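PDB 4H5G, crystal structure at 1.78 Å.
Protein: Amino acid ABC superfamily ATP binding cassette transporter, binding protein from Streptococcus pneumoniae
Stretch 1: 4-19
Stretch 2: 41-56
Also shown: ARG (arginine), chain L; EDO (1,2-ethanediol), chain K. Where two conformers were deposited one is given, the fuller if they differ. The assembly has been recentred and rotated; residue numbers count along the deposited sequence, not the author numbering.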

ATOM      1  N   ALA A   4      -3.733 -24.934   4.148  1.00 29.03           N
ATOM      2  CA  ALA A   4      -3.849 -23.573   4.653  1.00 21.43           C
ATOM      3  C   ALA A   4      -5.284 -23.274   5.095  1.00 26.05           C
ATOM      4  O   ALA A   4      -5.497 -22.737   6.181  1.00 25.08           O
ATOM      5  CB  ALA A   4      -3.369 -22.564   3.609  1.00 38.68           C
ATOM      6  N   VAL A   5      -6.272 -23.621   4.271  1.00 24.12           N
ATOM      7  CA  VAL A   5      -7.669 -23.314   4.635  1.00 21.24           C
ATOM      8  C   VAL A   5      -8.091 -24.011   5.941  1.00 20.48           C
ATOM      9  O   VAL A   5      -8.648 -23.367   6.834  1.00 23.61           O
ATOM     10  CB  VAL A   5      -8.668 -23.588   3.474  1.00 22.80           C
ATOM     11  CG1 VAL A   5     -10.114 -23.530   3.965  1.00 19.58           C
ATOM     12  CG2 VAL A   5      -8.454 -22.577   2.329  1.00 19.72           C
ATOM     13  N   GLU A   6      -7.806 -25.306   6.065  1.00 22.44           N
ATOM     14  CA  GLU A   6      -8.173 -26.035   7.286  1.00 24.85           C
ATOM     15  C   GLU A   6      -7.430 -25.494   8.508  1.00 23.78           C
ATOM     16  O   GLU A   6      -7.981 -25.448   9.616  1.00 23.26           O
ATOM     17  CB  GLU A   6      -7.896 -27.539   7.139  1.00 33.72           C
ATOM     18  CG  GLU A   6      -8.697 -28.230   6.053  1.00 40.49           C
ATOM     19  CD  GLU A   6      -9.890 -29.012   6.589  1.00 50.01           C
ATOM     20  OE1 GLU A   6     -10.286 -28.787   7.755  1.00 50.18           O
ATOM     21  OE2 GLU A   6     -10.425 -29.860   5.839  1.00 43.87           O
ATOM     22  N   ALA A   7      -6.171 -25.104   8.314  1.00 22.88           N
ATOM     23  CA  ALA A   7      -5.353 -24.598   9.426  1.00 26.68           C
ATOM     24  C   ALA A   7      -5.910 -23.264   9.911  1.00 23.39           C
ATOM     25  O   ALA A   7      -5.967 -23.002  11.113  1.00 24.29           O
ATOM     26  CB  ALA A   7      -3.901 -24.453   9.012  1.00 28.59           C
ATOM     27  N   ILE A   8      -6.317 -22.421   8.968  1.00 18.44           N
ATOM     28  CA  ILE A   8      -6.930 -21.132   9.308  1.00 19.46           C
ATOM     29  C   ILE A   8      -8.253 -21.350  10.053  1.00 23.42           C
ATOM     30  O   ILE A   8      -8.522 -20.718  11.086  1.00 22.02           O
ATOM     31  CB  ILE A   8      -7.112 -20.243   8.043  1.00 18.49           C
ATOM     32  CG1 ILE A   8      -5.755 -19.642   7.645  1.00 18.81           C
ATOM     33  CG2 ILE A   8      -8.139 -19.134   8.303  1.00 21.43           C
ATOM     34  CD1 ILE A   8      -5.664 -19.192   6.176  1.00 23.61           C
ATOM     35  N   LYS A   9      -9.075 -22.264   9.545  1.00 20.35           N
ATOM     36  CA  LYS A   9     -10.331 -22.600  10.219  1.00 20.60           C
ATOM     37  C   LYS A   9     -10.133 -23.132  11.629  1.00 25.98           C
ATOM     38  O   LYS A   9     -10.908 -22.821  12.545  1.00 24.60           O
ATOM     39  CB  LYS A   9     -11.121 -23.624   9.399  1.00 22.44           C
ATOM     40  CG  LYS A   9     -11.668 -23.096   8.082  1.00 21.10           C
ATOM     41  CD  LYS A   9     -12.282 -24.247   7.292  1.00 31.71           C
ATOM     42  CE  LYS A   9     -13.509 -24.815   7.992  1.00 34.35           C
ATOM     43  NZ  LYS A   9     -14.672 -23.877   7.952  1.00 30.63           N
ATOM     44  N   GLN A  10      -9.099 -23.945  11.800  0.50 21.72           N
ATOM     45  CA  GLN A  10      -8.816 -24.522  13.104  0.50 23.89           C
ATOM     46  C   GLN A  10      -8.416 -23.487  14.135  0.50 22.24           C
ATOM     47  O   GLN A  10      -8.861 -23.541  15.274  0.50 26.90           O
ATOM     48  CB  GLN A  10      -7.702 -25.553  13.013  0.50 24.36           C
ATOM     49  CG  GLN A  10      -7.103 -25.839  14.367  0.50 27.84           C
ATOM     50  CD  GLN A  10      -6.258 -27.064  14.372  0.50 45.84           C
ATOM     51  OE1 GLN A  10      -5.036 -26.987  14.517  0.50 50.19           O
ATOM     52  NE2 GLN A  10      -6.894 -28.215  14.214  0.50 51.50           N
ATOM     53  N   LYS A  11      -7.558 -22.556  13.742  1.00 20.04           N
ATOM     54  CA  LYS A  11      -7.079 -21.552  14.691  1.00 23.47           C
ATOM     55  C   LYS A  11      -8.125 -20.453  14.885  1.00 24.14           C
ATOM     56  O   LYS A  11      -8.052 -19.664  15.832  1.00 24.08           O
ATOM     57  CB  LYS A  11      -5.697 -21.004  14.304  1.00 26.27           C
ATOM     58  CG  LYS A  11      -5.690 -20.114  13.113  1.00 27.02           C
ATOM     59  CD  LYS A  11      -4.262 -19.833  12.659  1.00 30.60           C
ATOM     60  CE  LYS A  11      -4.247 -18.620  11.723  1.00 29.00           C
ATOM     61  NZ  LYS A  11      -3.006 -18.532  10.922  1.00 47.46           N
ATOM     62  N   GLY A  12      -9.114 -20.424  14.001  1.00 20.32           N
ATOM     63  CA  GLY A  12     -10.265 -19.548  14.165  1.00 22.97           C
ATOM     64  C   GLY A  12     -10.000 -18.104  13.768  1.00 23.50           C
ATOM     65  O   GLY A  12     -10.813 -17.219  14.029  1.00 23.98           O
ATOM     66  N   LYS A  13      -8.867 -17.856  13.123  1.00 18.80           N
ATOM     67  CA  LYS A  13      -8.536 -16.486  12.730  1.00 21.99           C
ATOM     68  C   LYS A  13      -7.694 -16.419  11.467  1.00 28.28           C
ATOM     69  O   LYS A  13      -6.922 -17.327  11.177  1.00 22.77           O
ATOM     70  CB  LYS A  13      -7.807 -15.778  13.863  1.00 28.50           C
ATOM     71  CG  LYS A  13      -6.467 -16.389  14.211  1.00 33.62           C
ATOM     72  CD  LYS A  13      -5.740 -15.575  15.288  1.00 36.00           C
ATOM     73  CE  LYS A  13      -4.554 -16.354  15.844  1.00 46.46           C
ATOM     74  NZ  LYS A  13      -3.658 -16.878  14.761  1.00 48.73           N
ATOM     75  N   LEU A  14      -7.841 -15.322  10.732  1.00 19.24           N
ATOM     76  CA  LEU A  14      -7.017 -15.054   9.554  1.00 19.82           C
ATOM     77  C   LEU A  14      -6.068 -13.917   9.910  1.00 23.50           C
ATOM     78  O   LEU A  14      -6.515 -12.811  10.203  1.00 20.94           O
ATOM     79  CB  LEU A  14      -7.915 -14.623   8.397  1.00 18.40           C
ATOM     80  CG  LEU A  14      -7.201 -14.205   7.111  1.00 18.74           C
ATOM     81  CD1 LEU A  14      -6.615 -15.427   6.377  1.00 19.68           C
ATOM     82  CD2 LEU A  14      -8.173 -13.436   6.197  1.00 21.67           C
ATOM     83  N   VAL A  15      -4.764 -14.175   9.919  1.00 18.52           N
ATOM     84  CA  VAL A  15      -3.814 -13.149  10.359  1.00 16.19           C
ATOM     85  C   VAL A  15      -3.264 -12.452   9.126  1.00 21.76           C
ATOM     86  O   VAL A  15      -2.740 -13.099   8.235  1.00 19.60           O
ATOM     87  CB  VAL A  15      -2.667 -13.767  11.183  1.00 16.65           C
ATOM     88  CG1 VAL A  15      -1.677 -12.687  11.613  1.00 18.35           C
ATOM     89  CG2 VAL A  15      -3.231 -14.514  12.398  1.00 22.89           C
ATOM     90  N   VAL A  16      -3.402 -11.131   9.071  1.00 16.80           N
ATOM     91  CA  VAL A  16      -3.007 -10.376   7.888  1.00 18.36           C
ATOM     92  C   VAL A  16      -1.968  -9.336   8.283  1.00 21.24           C
ATOM     93  O   VAL A  16      -2.239  -8.482   9.122  1.00 17.82           O
ATOM     94  CB  VAL A  16      -4.236  -9.656   7.276  1.00 19.81           C
ATOM     95  CG1 VAL A  16      -3.815  -8.743   6.122  1.00 21.67           C
ATOM     96  CG2 VAL A  16      -5.299 -10.659   6.818  1.00 17.65           C
ATOM     97  N   ALA A  17      -0.781  -9.415   7.683  1.00 18.14           N
ATOM     98  CA  ALA A  17       0.293  -8.453   7.939  1.00 16.81           C
ATOM     99  C   ALA A  17       0.062  -7.204   7.093  1.00 20.57           C
ATOM    100  O   ALA A  17      -0.227  -7.296   5.899  1.00 18.20           O
ATOM    101  CB  ALA A  17       1.640  -9.065   7.618  1.00 17.15           C
ATOM    102  N   THR A  18       0.191  -6.031   7.705  1.00 16.02           N
ATOM    103  CA  THR A  18      -0.001  -4.782   6.967  1.00 14.09           C
ATOM    104  C   THR A  18       0.833  -3.663   7.585  1.00 19.46           C
ATOM    105  O   THR A  18       1.395  -3.820   8.658  1.00 19.64           O
ATOM    106  CB  THR A  18      -1.486  -4.348   6.899  1.00 17.02           C
ATOM    107  OG1 THR A  18      -1.656  -3.416   5.827  1.00 20.13           O
ATOM    108  CG2 THR A  18      -1.939  -3.668   8.202  1.00 17.69           C
ATOM    109  N   SER A  19       0.880  -2.526   6.896  0.70 16.52           N
ATOM    110  CA  SER A  19       1.608  -1.349   7.365  0.70 18.29           C
ATOM    111  C   SER A  19       0.663  -0.156   7.299  0.70 18.39           C
ATOM    112  O   SER A  19       0.476   0.431   6.236  0.70 19.11           O
ATOM    113  CB  SER A  19       2.849  -1.106   6.494  0.70 18.93           C
ATOM    114  OG  SER A  19       3.464   0.150   6.753  0.70 17.83           O
ATOM    115  N   ASP A  41      -7.991  -1.873   2.183  1.00 16.91           N
ATOM    116  CA  ASP A  41      -7.339  -3.186   2.328  1.00 17.07           C
ATOM    117  C   ASP A  41      -7.885  -3.948   3.527  1.00 17.14           C
ATOM    118  O   ASP A  41      -7.964  -5.185   3.512  1.00 16.73           O
ATOM    119  CB  ASP A  41      -5.823  -3.031   2.511  1.00 17.09           C
ATOM    120  CG  ASP A  41      -5.057  -2.967   1.192  1.00 20.40           C
ATOM    121  OD1 ASP A  41      -5.645  -3.177   0.113  1.00 18.69           O
ATOM    122  OD2 ASP A  41      -3.828  -2.730   1.247  1.00 17.73           O
ATOM    123  N   ILE A  42      -8.254  -3.208   4.566  1.00 16.50           N
ATOM    124  CA  ILE A  42      -8.802  -3.820   5.775  1.00 14.07           C
ATOM    125  C   ILE A  42     -10.219  -4.321   5.505  1.00 21.67           C
ATOM    126  O   ILE A  42     -10.588  -5.414   5.938  1.00 18.71           O
ATOM    127  CB  ILE A  42      -8.800  -2.837   6.963  1.00 19.45           C
ATOM    128  CG1 ILE A  42      -7.411  -2.207   7.147  1.00 19.87           C
ATOM    129  CG2 ILE A  42      -9.280  -3.528   8.249  1.00 18.41           C
ATOM    130  CD1 ILE A  42      -6.263  -3.210   7.183  1.00 21.44           C
ATOM    131  N   ASP A  43     -11.007  -3.543   4.771  1.00 18.08           N
ATOM    132  CA  ASP A  43     -12.355  -3.979   4.412  1.00 17.83           C
ATOM    133  C   ASP A  43     -12.275  -5.232   3.558  1.00 19.18           C
ATOM    134  O   ASP A  43     -13.085  -6.150   3.698  1.00 20.30           O
ATOM    135  CB  ASP A  43     -13.115  -2.878   3.647  1.00 16.95           C
ATOM    136  CG  ASP A  43     -13.438  -1.662   4.511  1.00 28.49           C
ATOM    137  OD1 ASP A  43     -13.421  -1.763   5.748  1.00 24.87           O
ATOM    138  OD2 ASP A  43     -13.737  -0.601   3.931  1.00 32.88           O
ATOM    139  N   MET A  44     -11.301  -5.268   2.657  1.00 16.99           N
ATOM    140  CA  MET A  44     -11.124  -6.453   1.807  1.00 13.12           C
ATOM    141  C   MET A  44     -10.670  -7.641   2.652  1.00 18.03           C
ATOM    142  O   MET A  44     -11.173  -8.750   2.492  1.00 18.76           O
ATOM    143  CB  MET A  44     -10.099  -6.188   0.702  1.00 13.52           C
ATOM    144  CG  MET A  44      -9.821  -7.416  -0.164  1.00 18.17           C
ATOM    145  SD  MET A  44      -8.656  -7.061  -1.486  1.00 18.33           S
ATOM    146  CE  MET A  44      -7.231  -6.569  -0.509  1.00 16.85           C
ATOM    147  N   ALA A  45      -9.738  -7.401   3.573  1.00 16.94           N
ATOM    148  CA  ALA A  45      -9.259  -8.484   4.441  1.00 20.20           C
ATOM    149  C   ALA A  45     -10.406  -9.029   5.272  1.00 19.48           C
ATOM    150  O   ALA A  45     -10.509 -10.242   5.503  1.00 19.02           O
ATOM    151  CB  ALA A  45      -8.094  -8.001   5.339  1.00 18.35           C
ATOM    152  N   GLN A  46     -11.282  -8.135   5.718  1.00 17.53           N
ATOM    153  CA  GLN A  46     -12.457  -8.550   6.469  1.00 15.62           C
ATOM    154  C   GLN A  46     -13.375  -9.418   5.618  1.00 20.17           C
ATOM    155  O   GLN A  46     -13.937 -10.398   6.114  1.00 19.33           O
ATOM    156  CB  GLN A  46     -13.232  -7.334   6.994  1.00 19.09           C
ATOM    157  CG  GLN A  46     -14.393  -7.693   7.902  1.00 20.87           C
ATOM    158  CD  GLN A  46     -13.944  -8.248   9.246  1.00 26.96           C
ATOM    159  OE1 GLN A  46     -13.182  -7.606   9.981  1.00 25.70           O
ATOM    160  NE2 GLN A  46     -14.424  -9.445   9.579  1.00 26.80           N
ATOM    161  N   ALA A  47     -13.537  -9.062   4.342  1.00 19.84           N
ATOM    162  CA  ALA A  47     -14.381  -9.864   3.441  1.00 18.36           C
ATOM    163  C   ALA A  47     -13.814 -11.274   3.271  1.00 19.01           C
ATOM    164  O   ALA A  47     -14.565 -12.255   3.162  1.00 20.78           O
ATOM    165  CB  ALA A  47     -14.542  -9.172   2.077  1.00 20.57           C
ATOM    166  N   ILE A  48     -12.490 -11.373   3.235  1.00 16.55           N
ATOM    167  CA  ILE A  48     -11.843 -12.677   3.056  1.00 20.15           C
ATOM    168  C   ILE A  48     -12.048 -13.519   4.320  1.00 18.35           C
ATOM    169  O   ILE A  48     -12.384 -14.707   4.251  1.00 20.37           O
ATOM    170  CB  ILE A  48     -10.338 -12.524   2.733  1.00 17.17           C
ATOM    171  CG1 ILE A  48     -10.146 -11.805   1.390  1.00 18.36           C
ATOM    172  CG2 ILE A  48      -9.651 -13.904   2.692  1.00 20.72           C
ATOM    173  CD1 ILE A  48      -8.724 -11.289   1.178  1.00 20.27           C
ATOM    174  N   ALA A  49     -11.843 -12.888   5.476  1.00 19.04           N
ATOM    175  CA  ALA A  49     -12.053 -13.550   6.770  1.00 19.07           C
ATOM    176  C   ALA A  49     -13.492 -14.018   6.888  1.00 23.67           C
ATOM    177  O   ALA A  49     -13.748 -15.143   7.322  1.00 21.48           O
ATOM    178  CB  ALA A  49     -11.680 -12.606   7.937  1.00 19.53           C
ATOM    179  N   ASP A  50     -14.436 -13.163   6.486  1.00 19.73           N
ATOM    180  CA  ASP A  50     -15.860 -13.517   6.516  1.00 22.91           C
ATOM    181  C   ASP A  50     -16.180 -14.713   5.626  1.00 19.66           C
ATOM    182  O   ASP A  50     -16.980 -15.573   5.984  1.00 21.91           O
ATOM    183  CB  ASP A  50     -16.742 -12.319   6.089  1.00 27.42           C
ATOM    184  CG  ASP A  50     -16.763 -11.196   7.117  1.00 31.31           C
ATOM    185  OD1 ASP A  50     -16.333 -11.413   8.262  1.00 27.16           O
ATOM    186  OD2 ASP A  50     -17.225 -10.085   6.770  1.00 30.24           O
ATOM    187  N   GLU A  51     -15.565 -14.752   4.453  1.00 19.20           N
ATOM    188  CA  GLU A  51     -15.795 -15.862   3.527  1.00 22.40           C
ATOM    189  C   GLU A  51     -15.313 -17.170   4.149  1.00 22.49           C
ATOM    190  O   GLU A  51     -15.957 -18.206   4.001  1.00 25.92           O
ATOM    191  CB  GLU A  51     -15.062 -15.610   2.202  1.00 24.94           C
ATOM    192  CG  GLU A  51     -15.419 -16.581   1.086  1.00 23.00           C
ATOM    193  CD  GLU A  51     -16.796 -16.308   0.493  1.00 38.23           C
ATOM    194  OE1 GLU A  51     -17.188 -15.132   0.385  1.00 52.63           O
ATOM    195  OE2 GLU A  51     -17.494 -17.271   0.140  1.00 51.50           O
ATOM    196  N   LEU A  52     -14.189 -17.107   4.863  1.00 19.08           N
ATOM    197  CA  LEU A  52     -13.598 -18.295   5.498  1.00 20.96           C
ATOM    198  C   LEU A  52     -14.302 -18.673   6.792  1.00 22.52           C
ATOM    199  O   LEU A  52     -14.108 -19.777   7.311  1.00 24.32           O
ATOM    200  CB  LEU A  52     -12.111 -18.067   5.772  1.00 19.15           C
ATOM    201  CG  LEU A  52     -11.232 -18.088   4.521  1.00 22.92           C
ATOM    202  CD1 LEU A  52      -9.857 -17.496   4.820  1.00 22.34           C
ATOM    203  CD2 LEU A  52     -11.096 -19.519   3.983  1.00 21.10           C
ATOM    204  N   GLY A  53     -15.100 -17.744   7.316  1.00 24.09           N
ATOM    205  CA  GLY A  53     -15.827 -17.957   8.561  1.00 23.56           C
ATOM    206  C   GLY A  53     -14.956 -17.831   9.804  1.00 28.89           C
ATOM    207  O   GLY A  53     -15.185 -18.529  10.785  1.00 24.82           O
ATOM    208  N   VAL A  54     -13.958 -16.946   9.756  1.00 23.39           N
ATOM    209  CA  VAL A  54     -13.032 -16.758  10.885  1.00 23.31           C
ATOM    210  C   VAL A  54     -12.875 -15.284  11.246  1.00 25.89           C
ATOM    211  O   VAL A  54     -13.283 -14.400  10.486  1.00 22.08           O
ATOM    212  CB  VAL A  54     -11.633 -17.350  10.590  1.00 20.12           C
ATOM    213  CG1 VAL A  54     -11.721 -18.855  10.324  1.00 23.01           C
ATOM    214  CG2 VAL A  54     -10.962 -16.627   9.407  1.00 19.38           C
ATOM    215  N   LYS A  55     -12.277 -15.020  12.404  1.00 23.30           N
ATOM    216  CA  LYS A  55     -12.000 -13.645  12.816  1.00 21.31           C
ATOM    217  C   LYS A  55     -10.831 -13.075  12.025  1.00 24.27           C
ATOM    218  O   LYS A  55      -9.916 -13.801  11.630  1.00 27.80           O
ATOM    219  CB  LYS A  55     -11.674 -13.589  14.312  1.00 24.98           C
ATOM    220  CG  LYS A  55     -12.800 -14.036  15.230  1.00 45.64           C
ATOM    221  CD  LYS A  55     -12.568 -13.553  16.659  1.00 59.35           C
ATOM    222  CE  LYS A  55     -11.527 -14.398  17.376  1.00 66.65           C
ATOM    223  NZ  LYS A  55     -11.221 -13.856  18.731  1.00 70.39           N
ATOM    224  N   LEU A  56     -10.850 -11.769  11.788  1.00 21.25           N
ATOM    225  CA  LEU A  56      -9.707 -11.105  11.151  1.00 21.57           C
ATOM    226  C   LEU A  56      -8.775 -10.592  12.243  1.00 22.03           C
ATOM    227  O   LEU A  56      -9.220  -9.936  13.184  1.00 22.75           O
ATOM    228  CB  LEU A  56     -10.195  -9.911  10.332  1.00 20.52           C
ATOM    229  CG  LEU A  56      -9.093  -9.048   9.719  1.00 21.72           C
ATOM    230  CD1 LEU A  56      -8.257  -9.837   8.704  1.00 18.16           C
ATOM    231  CD2 LEU A  56      -9.698  -7.801   9.066  1.00 21.28           C
TER
HETATM  232  N   ARG L 310       2.934  -0.355  -3.813  1.00 15.67           N
HETATM  233  CA  ARG L 310       4.285  -0.182  -3.259  1.00 19.70           C
HETATM  234  C   ARG L 310       4.986  -1.512  -3.102  1.00 24.60           C
HETATM  235  O   ARG L 310       4.363  -2.586  -3.094  1.00 19.19           O
HETATM  236  CB  ARG L 310       4.239   0.546  -1.907  1.00 18.41           C
HETATM  237  CG  ARG L 310       3.268  -0.051  -0.892  1.00 16.94           C
HETATM  238  CD  ARG L 310       3.443   0.589   0.494  1.00 18.91           C
HETATM  239  NE  ARG L 310       2.399   0.148   1.431  1.00 17.27           N
HETATM  240  CZ  ARG L 310       2.271   0.573   2.684  1.00 21.47           C
HETATM  241  NH1 ARG L 310       1.280   0.115   3.448  1.00 17.58           N
HETATM  242  NH2 ARG L 310       3.133   1.458   3.170  1.00 17.60           N
HETATM  243  OXT ARG L 310       6.214  -1.544  -2.986  1.00 17.55           O
HETATM  244  C1  EDO K 309     -20.896 -18.030  -1.724  1.00 64.73           C
HETATM  245  O1  EDO K 309     -19.734 -18.425  -0.980  1.00 60.87           O
HETATM  246  C2  EDO K 309     -20.514 -17.388  -3.053  1.00 60.53           C
HETATM  247  O2  EDO K 309     -20.680 -18.317  -4.133  1.00 56.79           O
HETATM  248  O   HOH W   1     -14.673 -21.878   5.775  1.00 32.28           O
HETATM  249  O   HOH W   2     -14.527 -21.656   9.532  1.00 32.66           O

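Each stretch joins a helix to a strand through a glycine. In the first, helix 4-11 passes through Gly12 into strand 13-18; in the second, helix 41-52 passes through Gly53 and Val54 into a strand that begins at Lys55. Both glycines leave helical geometry with positive phi, a conformation that by itself favours glycine, so each serves as a compact exit from its helix. The two strands then run parallel, with Lys13 beside Lys55 and Leu14 beside Leu56. Helix 41-52 packs against strand 13-18 in a nearly antiparallel sense, at 155° with the axes 8.7 Å apart at closest approach, as expected when a chain returns through a helix to lay down a parallel strand. The two helices, by contrast, cross at right angles, their axes no nearer than 11.3 Å.

Two backbone hydrogen bonds fix the register. Lys55 N donates to Gly12 O at 3.1 Å, and Leu14 N donates to Lys55 O at 2.7 Å; both are close to linear. Lys55 thus uses its amide and its carbonyl to bracket Lys13, the usual parallel pattern. Its carbonyl also receives a CA-H...O contact, with Lys13 CA 3.2 Å from Lys55 O.

At the two bridged pairs, alternation puts the lysines on one face and the leucines on the other. Lys13 and Lys55 share one face of the sheet, where their CB atoms come within 4.5 Å; the end of Lys55 then leads away, so the like charges need not meet. Leu14 and Leu56 occupy the other face, the one covered by helix 41-52.

Leu14 is the centrepiece, with the largest area covered by the opposing stretch. Its chi1 t, chi2 p rotamer spreads the two methyls over different neighbours. Leu14 CD2 reaches Ile48 CG2 at 3.8 Å and Ala49 CB at 4.0 Å, while Leu14 CD1 meets Leu52 CD1 at 4.1 Å. The small side chain of Ala49 is met directly by this larger one. Farther along the strand, Val16 points the same way: Val16 CG2 packs 4.1 Å from Ala45 CB and 3.6 Å from Leu56 CD1. At the far end the contact thins, with Thr18 CG2 and Ile42 CD1 4.5 Å apart.

Helix 4-11 closes the other end of this apolar cluster. Leu52 bridges the elements: Leu52 CD2 lies 4.1 Å from Val5 CG1, and Leu52 CD1 lies 4.2 Å from Ile8 CG2. Val54, just before the strand, fills the corner by placing CG2 3.9 Å from Ile8 CG2 and 3.8 Å from Leu14 CB. These are van der Waals contacts between branched aliphatic groups, and packing them together takes apolar surface away from water.

Water handles the polar margin. Lys9 NZ stands 4.2 Å from Leu52 O, and two waters span the gap. Each accepts from Lys9 NZ, at 3.0 Å for water 1 and 2.7 Å for water 2, and donates to Leu52 O, at 2.7 and 2.9 Å respectively. Leu52 O thus receives hydrogen bonds from both waters, which link it to Lys9 without a direct hydrogen bond between the two residues.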